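Local coordinates for protein trichothecene 3-O-acetyltransferase (PDB 3B2S) that probably transfers an acetyl group from acetyl-coenzyme A to the 3-hydroxyl of trichothecene toxins, at residues T225-S230 with P407-M412; T399-I404 with Y413-K418. All coordinates share one frame; numbering follows the deposited sequence.

Contact 1 (T225-S230 with P407-M412); sequences TPVSAS and PVESLM. With B2S ((3alpha,7alpha)-3,7,15-trihydroxy-12,13-epoxytrichothec-9-en-8-one), chain E.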
loop_
_atom_site.group_PDB
_atom_site.type_symbol
_atom_site.label_atom_id
_atom_site.label_comp_id
_atom_site.label_asym_id
_atom_site.label_seq_id
_atom_site.Cartn_x
_atom_site.Cartn_y
_atom_site.Cartn_z
ATOM N N THR A 225 -18.971 -0.429 0.532
ATOM C CA THR A 225 -20.200 -0.822 -0.164
ATOM C C THR A 225 -21.186 -1.359 0.871
ATOM O O THR A 225 -20.766 -1.944 1.878
ATOM C CB THR A 225 -19.959 -1.878 -1.309
ATOM O OG1 THR A 225 -19.216 -3.001 -0.812
ATOM C CG2 THR A 225 -19.230 -1.268 -2.487
ATOM N N PRO A 226 -22.505 -1.156 0.643
ATOM C CA PRO A 226 -23.476 -1.629 1.632
ATOM C C PRO A 226 -23.765 -3.125 1.452
ATOM O O PRO A 226 -24.923 -3.567 1.512
ATOM C CB PRO A 226 -24.720 -0.760 1.362
ATOM C CG PRO A 226 -24.380 0.110 0.145
ATOM C CD PRO A 226 -23.165 -0.488 -0.492
ATOM N N VAL A 227 -22.710 -3.897 1.233
ATOM C CA VAL A 227 -22.824 -5.345 1.120
ATOM C C VAL A 227 -21.829 -5.984 2.070
ATOM O O VAL A 227 -20.789 -5.397 2.374
ATOM C CB VAL A 227 -22.602 -5.862 -0.342
ATOM C CG1 VAL A 227 -23.771 -5.451 -1.245
ATOM C CG2 VAL A 227 -21.259 -5.374 -0.923
ATOM N N SER A 228 -22.157 -7.184 2.540
ATOM C CA SER A 228 -21.294 -7.924 3.439
ATOM C C SER A 228 -20.017 -8.365 2.692
ATOM O O SER A 228 -20.088 -8.919 1.576
ATOM C CB SER A 228 -22.060 -9.110 4.016
ATOM O OG SER A 228 -21.265 -9.824 4.943
ATOM N N ALA A 229 -18.858 -8.071 3.296
ATOM C CA ALA A 229 -17.543 -8.283 2.656
ATOM C C ALA A 229 -16.502 -8.622 3.722
ATOM O O ALA A 229 -16.767 -8.468 4.907
ATOM C CB ALA A 229 -17.130 -7.052 1.888
ATOM N N SER A 230 -15.332 -9.103 3.304
ATOM C CA SER A 230 -14.294 -9.480 4.255
ATOM C C SER A 230 -12.896 -9.336 3.636
ATOM O O SER A 230 -12.775 -9.157 2.428
ATOM C CB SER A 230 -14.522 -10.891 4.783
ATOM O OG SER A 230 -14.199 -11.851 3.802
ATOM N N PRO A 407 -13.534 -3.960 5.480
ATOM C CA PRO A 407 -13.454 -4.412 4.088
ATOM C C PRO A 407 -13.742 -3.229 3.166
ATOM O O PRO A 407 -14.658 -2.430 3.440
ATOM C CB PRO A 407 -14.568 -5.486 4.004
ATOM C CG PRO A 407 -14.741 -5.971 5.419
ATOM C CD PRO A 407 -14.594 -4.670 6.218
ATOM N N VAL A 408 -12.920 -3.058 2.140
ATOM C CA VAL A 408 -13.163 -2.090 1.075
ATOM C C VAL A 408 -13.311 -2.929 -0.202
ATOM O O VAL A 408 -12.334 -3.461 -0.713
ATOM C CB VAL A 408 -12.002 -1.072 0.948
ATOM C CG1 VAL A 408 -12.250 -0.075 -0.193
ATOM C CG2 VAL A 408 -11.812 -0.329 2.266
ATOM N N GLU A 409 -14.542 -3.094 -0.693
ATOM C CA GLU A 409 -14.771 -4.088 -1.741
ATOM C C GLU A 409 -13.854 -3.846 -2.936
ATOM O O GLU A 409 -13.810 -2.743 -3.466
ATOM C CB GLU A 409 -16.231 -4.096 -2.222
ATOM C CG GLU A 409 -16.476 -5.322 -3.152
ATOM C CD GLU A 409 -17.898 -5.398 -3.715
ATOM O OE1 GLU A 409 -18.670 -4.428 -3.524
ATOM O OE2 GLU A 409 -18.206 -6.419 -4.376
ATOM N N SER A 410 -13.150 -4.906 -3.347
ATOM C CA SER A 410 -12.263 -4.951 -4.559
ATOM C C SER A 410 -10.866 -4.353 -4.355
ATOM O O SER A 410 -10.048 -4.365 -5.263
ATOM C CB SER A 410 -12.930 -4.413 -5.835
ATOM O OG SER A 410 -14.075 -5.202 -6.113
ATOM N N LEU A 411 -10.603 -3.858 -3.155
ATOM C CA LEU A 411 -9.258 -3.413 -2.809
ATOM C C LEU A 411 -8.395 -4.626 -2.483
ATOM O O LEU A 411 -8.839 -5.568 -1.815
ATOM C CB LEU A 411 -9.318 -2.441 -1.621
ATOM C CG LEU A 411 -8.015 -1.801 -1.119
ATOM C CD1 LEU A 411 -7.381 -0.917 -2.214
ATOM C CD2 LEU A 411 -8.317 -0.979 0.131
ATOM N N MET A 412 -7.143 -4.583 -2.946
ATOM C CA MET A 412 -6.223 -5.709 -2.817
ATOM C C MET A 412 -4.787 -5.215 -2.707
ATOM O O MET A 412 -4.475 -4.136 -3.213
ATOM C CB MET A 412 -6.317 -6.579 -4.056
ATOM C CG MET A 412 -7.734 -7.055 -4.355
ATOM S SD MET A 412 -7.689 -8.231 -5.703
ATOM C CE MET A 412 -9.465 -8.466 -5.858
HETATM C C13 B2S E . -5.265 1.029 -4.321
HETATM O O2 B2S E . -4.030 1.665 -4.861
HETATM C C12 B2S E . -4.440 2.010 -3.502
HETATM C C5 B2S E . -4.810 3.475 -3.219
HETATM C C14 B2S E . -5.379 4.220 -4.455
HETATM C C4 B2S E . -3.381 3.995 -2.851
HETATM C C3 B2S E . -2.522 2.734 -2.528
HETATM O O3 B2S E . -1.837 2.842 -1.258
HETATM C C2 B2S E . -3.526 1.586 -2.406
HETATM O O1 B2S E . -4.132 1.636 -1.065
HETATM C C11 B2S E . -5.328 2.523 -0.880
HETATM C C10 B2S E . -5.783 2.627 0.466
HETATM C C9 B2S E . -7.187 2.731 0.493
HETATM C C16 B2S E . -7.942 2.799 1.830
HETATM C C8 B2S E . -7.884 2.802 -0.740
HETATM O O5 B2S E . -9.116 2.916 -0.759
HETATM C C7 B2S E . -7.101 2.742 -2.106
HETATM O O4 B2S E . -7.860 3.183 -3.242
HETATM C C6 B2S E . -5.763 3.526 -1.981
HETATM C C15 B2S E . -6.016 4.977 -1.487
HETATM O O6 B2S E . -7.445 5.152 -1.382
HETATM O O HOH W 1 -16.708 -2.548 1.042
#
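Thr225 and Glu409 meet with their side chains crossed at about a right angle, and the hydroxyl of one reaches the carboxylate of the other. Thr225 OG1 donates a hydrogen bond to Glu409 OE1 at 3.1 Å, coming from above the carboxylate, 36° out of its plane. The threonine carries OG1 between its own N and carbonyl carbon (chi1 52°), which puts both branches within reach of the acid: Thr225 CG2 lies 3.4 Å from Glu409 OE1. Val227 adds an oblique approach, its CG2 standing 3.8 Å from the same Glu409 OE1, so a methyl group flanks the oxygen that Thr225 grips. Glu409 extends to this point with CG anti to its N (chi1 -170°) and a straight chain beyond. Its other oxygen, OE2, forms a salt bridge with Arg430, which would be expected to favour the charged carboxylate.

A water bridges the two backbones beside this pair. It accepts from Glu409 N at 2.8 Å and from Thr225 N, and donates to Pro407 O, so three backbone polar atoms from two loops share one solvent molecule.

The second patch is apolar. Ala229 CB faces Pro407 CB at 3.7 Å, and the proline ring leans over the next peptide, Pro407 CG being 3.3 Å from Ala229 O. Val408 to Leu411 then form a type II turn, closed by Leu411 N to Val408 O at 3.0 Å, and Leu411 CD1 reaches the trichothecene, 3.6 Å from its C13.

The contact thus joins the start of strand 229-236 and the loop before it to the turn leading into 411-414. Strand 423-430 runs between these strands, antiparallel to both, and the loop residue Pro371 packs on Thr225 and Glu409.

Contact 2 (T399-I404 with Y413-K418); sequences TVRRPI and YFMPKK. With B2S ((3alpha,7alpha)-3,7,15-trihydroxy-12,13-epoxytrichothec-9-en-8-one), chain E.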
loop_
_atom_site.group_PDB
_atom_site.type_symbol
_atom_site.label_atom_id
_atom_site.label_comp_id
_atom_site.label_asym_id
_atom_site.label_seq_id
_atom_site.Cartn_x
_atom_site.Cartn_y
_atom_site.Cartn_z
ATOM N N THR A 399 7.480 -12.746 9.590
ATOM C CA THR A 399 6.548 -12.377 8.527
ATOM C C THR A 399 6.369 -10.872 8.465
ATOM O O THR A 399 6.729 -10.149 9.408
ATOM C CB THR A 399 5.163 -13.120 8.628
ATOM O OG1 THR A 399 4.474 -13.021 7.372
ATOM C CG2 THR A 399 4.276 -12.530 9.743
ATOM N N VAL A 400 5.810 -10.411 7.349
ATOM C CA VAL A 400 5.531 -9.004 7.096
ATOM C C VAL A 400 4.121 -8.951 6.504
ATOM O O VAL A 400 3.896 -9.423 5.386
ATOM C CB VAL A 400 6.567 -8.394 6.103
ATOM C CG1 VAL A 400 6.317 -6.864 5.891
ATOM C CG2 VAL A 400 7.991 -8.663 6.600
ATOM N N ARG A 401 3.176 -8.408 7.264
ATOM C CA ARG A 401 1.738 -8.507 6.917
ATOM C C ARG A 401 1.045 -7.211 7.183
ATOM O O ARG A 401 1.360 -6.550 8.179
ATOM C CB ARG A 401 1.042 -9.577 7.775
ATOM C CG ARG A 401 1.558 -11.020 7.628
ATOM C CD ARG A 401 1.428 -11.569 6.224
ATOM N NE ARG A 401 0.980 -12.965 6.249
ATOM C CZ ARG A 401 1.457 -13.942 5.476
ATOM N NH1 ARG A 401 2.455 -13.707 4.616
ATOM N NH2 ARG A 401 0.931 -15.165 5.568
ATOM N N ARG A 402 0.103 -6.847 6.311
ATOM C CA ARG A 402 -0.739 -5.674 6.542
ATOM C C ARG A 402 -1.830 -5.995 7.585
ATOM O O ARG A 402 -2.462 -7.044 7.502
ATOM C CB ARG A 402 -1.385 -5.186 5.241
ATOM C CG ARG A 402 -1.935 -3.764 5.403
ATOM C CD ARG A 402 -3.152 -3.393 4.528
ATOM N NE ARG A 402 -3.345 -1.955 4.687
ATOM C CZ ARG A 402 -3.726 -1.368 5.832
ATOM N NH1 ARG A 402 -4.043 -2.093 6.913
ATOM N NH2 ARG A 402 -3.795 -0.041 5.895
ATOM N N PRO A 403 -2.029 -5.115 8.595
ATOM C CA PRO A 403 -3.202 -5.266 9.482
ATOM C C PRO A 403 -4.558 -5.311 8.758
ATOM O O PRO A 403 -4.745 -4.662 7.728
ATOM C CB PRO A 403 -3.120 -4.019 10.373
ATOM C CG PRO A 403 -1.646 -3.770 10.493
ATOM C CD PRO A 403 -1.154 -4.012 9.056
ATOM N N ILE A 404 -5.486 -6.082 9.303
ATOM C CA ILE A 404 -6.875 -6.065 8.821
ATOM C C ILE A 404 -7.571 -4.751 9.251
ATOM O O ILE A 404 -7.268 -4.184 10.310
ATOM C CB ILE A 404 -7.623 -7.360 9.291
ATOM C CG1 ILE A 404 -8.877 -7.662 8.456
ATOM C CG2 ILE A 404 -7.872 -7.386 10.815
ATOM C CD1 ILE A 404 -9.318 -9.130 8.689
ATOM N N TYR A 413 -3.941 -6.000 -2.032
ATOM C CA TYR A 413 -2.501 -5.703 -1.891
ATOM C C TYR A 413 -1.662 -6.964 -2.115
ATOM O O TYR A 413 -2.113 -8.049 -1.803
ATOM C CB TYR A 413 -2.213 -5.212 -0.461
ATOM C CG TYR A 413 -2.934 -3.937 -0.101
ATOM C CD1 TYR A 413 -4.104 -3.950 0.676
ATOM C CD2 TYR A 413 -2.430 -2.707 -0.526
ATOM C CE1 TYR A 413 -4.755 -2.764 0.993
ATOM C CE2 TYR A 413 -3.070 -1.518 -0.209
ATOM C CZ TYR A 413 -4.225 -1.554 0.540
ATOM O OH TYR A 413 -4.831 -0.346 0.816
ATOM N N PHE A 414 -0.439 -6.814 -2.623
ATOM C CA PHE A 414 0.598 -7.849 -2.415
ATOM C C PHE A 414 1.511 -7.411 -1.300
ATOM O O PHE A 414 1.938 -6.250 -1.259
ATOM C CB PHE A 414 1.475 -8.090 -3.666
ATOM C CG PHE A 414 0.713 -8.550 -4.893
ATOM C CD1 PHE A 414 -0.551 -9.108 -4.784
ATOM C CD2 PHE A 414 1.287 -8.416 -6.169
ATOM C CE1 PHE A 414 -1.264 -9.521 -5.933
ATOM C CE2 PHE A 414 0.602 -8.823 -7.320
ATOM C CZ PHE A 414 -0.684 -9.388 -7.196
ATOM N N MET A 415 1.832 -8.340 -0.405
ATOM C CA MET A 415 2.794 -8.071 0.659
ATOM C C MET A 415 4.209 -7.995 0.065
ATOM O O MET A 415 4.428 -8.433 -1.066
ATOM C CB MET A 415 2.703 -9.155 1.744
ATOM C CG MET A 415 1.327 -9.229 2.437
ATOM S SD MET A 415 0.844 -7.650 3.194
ATOM C CE MET A 415 -0.325 -6.944 2.019
ATOM N N PRO A 416 5.169 -7.412 0.815
ATOM C CA PRO A 416 6.576 -7.566 0.437
ATOM C C PRO A 416 6.881 -9.032 0.192
ATOM O O PRO A 416 6.501 -9.894 0.982
ATOM C CB PRO A 416 7.331 -7.025 1.670
ATOM C CG PRO A 416 6.368 -5.967 2.201
ATOM C CD PRO A 416 5.009 -6.584 2.025
ATOM N N LYS A 417 7.506 -9.306 -0.942
ATOM C CA LYS A 417 7.801 -10.669 -1.339
ATOM C C LYS A 417 8.813 -11.251 -0.345
ATOM O O LYS A 417 9.826 -10.622 -0.042
ATOM C CB LYS A 417 8.402 -10.666 -2.754
ATOM C CG LYS A 417 8.657 -12.067 -3.315
ATOM C CD LYS A 417 9.578 -12.051 -4.554
ATOM C CE LYS A 417 11.064 -12.080 -4.178
ATOM N NZ LYS A 417 11.737 -10.826 -4.626
ATOM N N LYS A 418 8.526 -12.441 0.158
ATOM C CA LYS A 418 9.463 -13.188 0.988
ATOM C C LYS A 418 10.722 -13.489 0.139
ATOM O O LYS A 418 10.608 -13.690 -1.069
ATOM C CB LYS A 418 8.753 -14.454 1.483
ATOM C CG LYS A 418 9.438 -15.156 2.634
ATOM C CD LYS A 418 8.619 -16.322 3.132
ATOM C CE LYS A 418 9.424 -17.069 4.193
ATOM N NZ LYS A 418 8.617 -18.140 4.813
HETATM C C13 B2S E . -5.265 1.029 -4.321
HETATM O O2 B2S E . -4.030 1.665 -4.861
HETATM C C12 B2S E . -4.440 2.010 -3.502
HETATM C C5 B2S E . -4.810 3.475 -3.219
HETATM C C14 B2S E . -5.379 4.220 -4.455
HETATM C C4 B2S E . -3.381 3.995 -2.851
HETATM C C3 B2S E . -2.522 2.734 -2.528
HETATM O O3 B2S E . -1.837 2.842 -1.258
HETATM C C2 B2S E . -3.526 1.586 -2.406
HETATM O O1 B2S E . -4.132 1.636 -1.065
HETATM C C11 B2S E . -5.328 2.523 -0.880
HETATM C C10 B2S E . -5.783 2.627 0.466
HETATM C C9 B2S E . -7.187 2.731 0.493
HETATM C C16 B2S E . -7.942 2.799 1.830
HETATM C C8 B2S E . -7.884 2.802 -0.740
HETATM O O5 B2S E . -9.116 2.916 -0.759
HETATM C C7 B2S E . -7.101 2.742 -2.106
HETATM O O4 B2S E . -7.860 3.183 -3.242
HETATM C C6 B2S E . -5.763 3.526 -1.981
HETATM C C15 B2S E . -6.016 4.977 -1.487
HETATM O O6 B2S E . -7.445 5.152 -1.382
HETATM O O HOH W 2 -3.340 0.522 2.907
#
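Arg402 and Met415 meet where strand 399-401 passes the end of strand 411-414, in a CoA-dependent acyltransferase fold in which these strands belong to two different mixed sheets. The touching backbones run nearly antiparallel, 161° apart, yet their CA atoms come no closer than 6.4 Å, at Arg401 and Met415, so contact is made by side chains against each other and against the backbone of 399-404, not by paired strands.

Among the apolar contacts, Val400 CG1, held anti to the backbone N, is the branch that meets Pro416 CG, at 3.8 Å, the two side chains crossing at about a right angle. The methionine, bent at chi2 and chi3, lies alongside the backbone from Val400 O to Arg402 N, and its methyl, Met415 CE, touches Arg402 CB at 3.8 Å.

The same thioether supplies the direct polar link: Arg402 N makes a weak, bent hydrogen bond to Met415 SD (3.3 Å, N-H...S 141°).

Cationic and aromatic groups meet next. Arg402, extended from CG to NE, lays its CD 3.9 Å from Tyr413 CE1; guanidinium and phenol planes stand 39° apart, an oblique approach. The guanidinium is fixed by several partners: NH1 donates to Pro403 O almost in the guanidinium plane, and also to Gln22, while NH2 reaches Thr121. With these bonds in place, NE donates to a water at the edge of the guanidinium, in its plane.

That water joins the two side chains and leads to the substrate pocket, donating to Tyr413 OH at 2.7 Å. Arg402 therefore acts as a second-shell group behind a tyrosine that contacts the trichothecene, which His156 also binds. Tyr413 OH donates a hydrogen bond to the ligand ether oxygen O1 at 2.8 Å, which lies at the ring edge, near its plane.

Overall arrangement
Early in the chain comes strand 20-28, against which strand 399-401 later pairs at the sheet edge. Segment 225-230 then leads into strand 229-236, and 176 residues with more helix than strand pass before 407-412 returns to close the long loop of contact 1. Contact 2 is a short closure: 399-404 and 413-418 are separated by only eight residues, and 407-412 makes up the last six of them. The two loops therefore cross rather than nest, and their segments adjoin at strand 411-414. Contact 1 works within the seven-stranded sheet; contact 2 ties it to the five-stranded one. Their centres lie 19 Å apart, but both touch the trichothecene, through Leu411 and Tyr413.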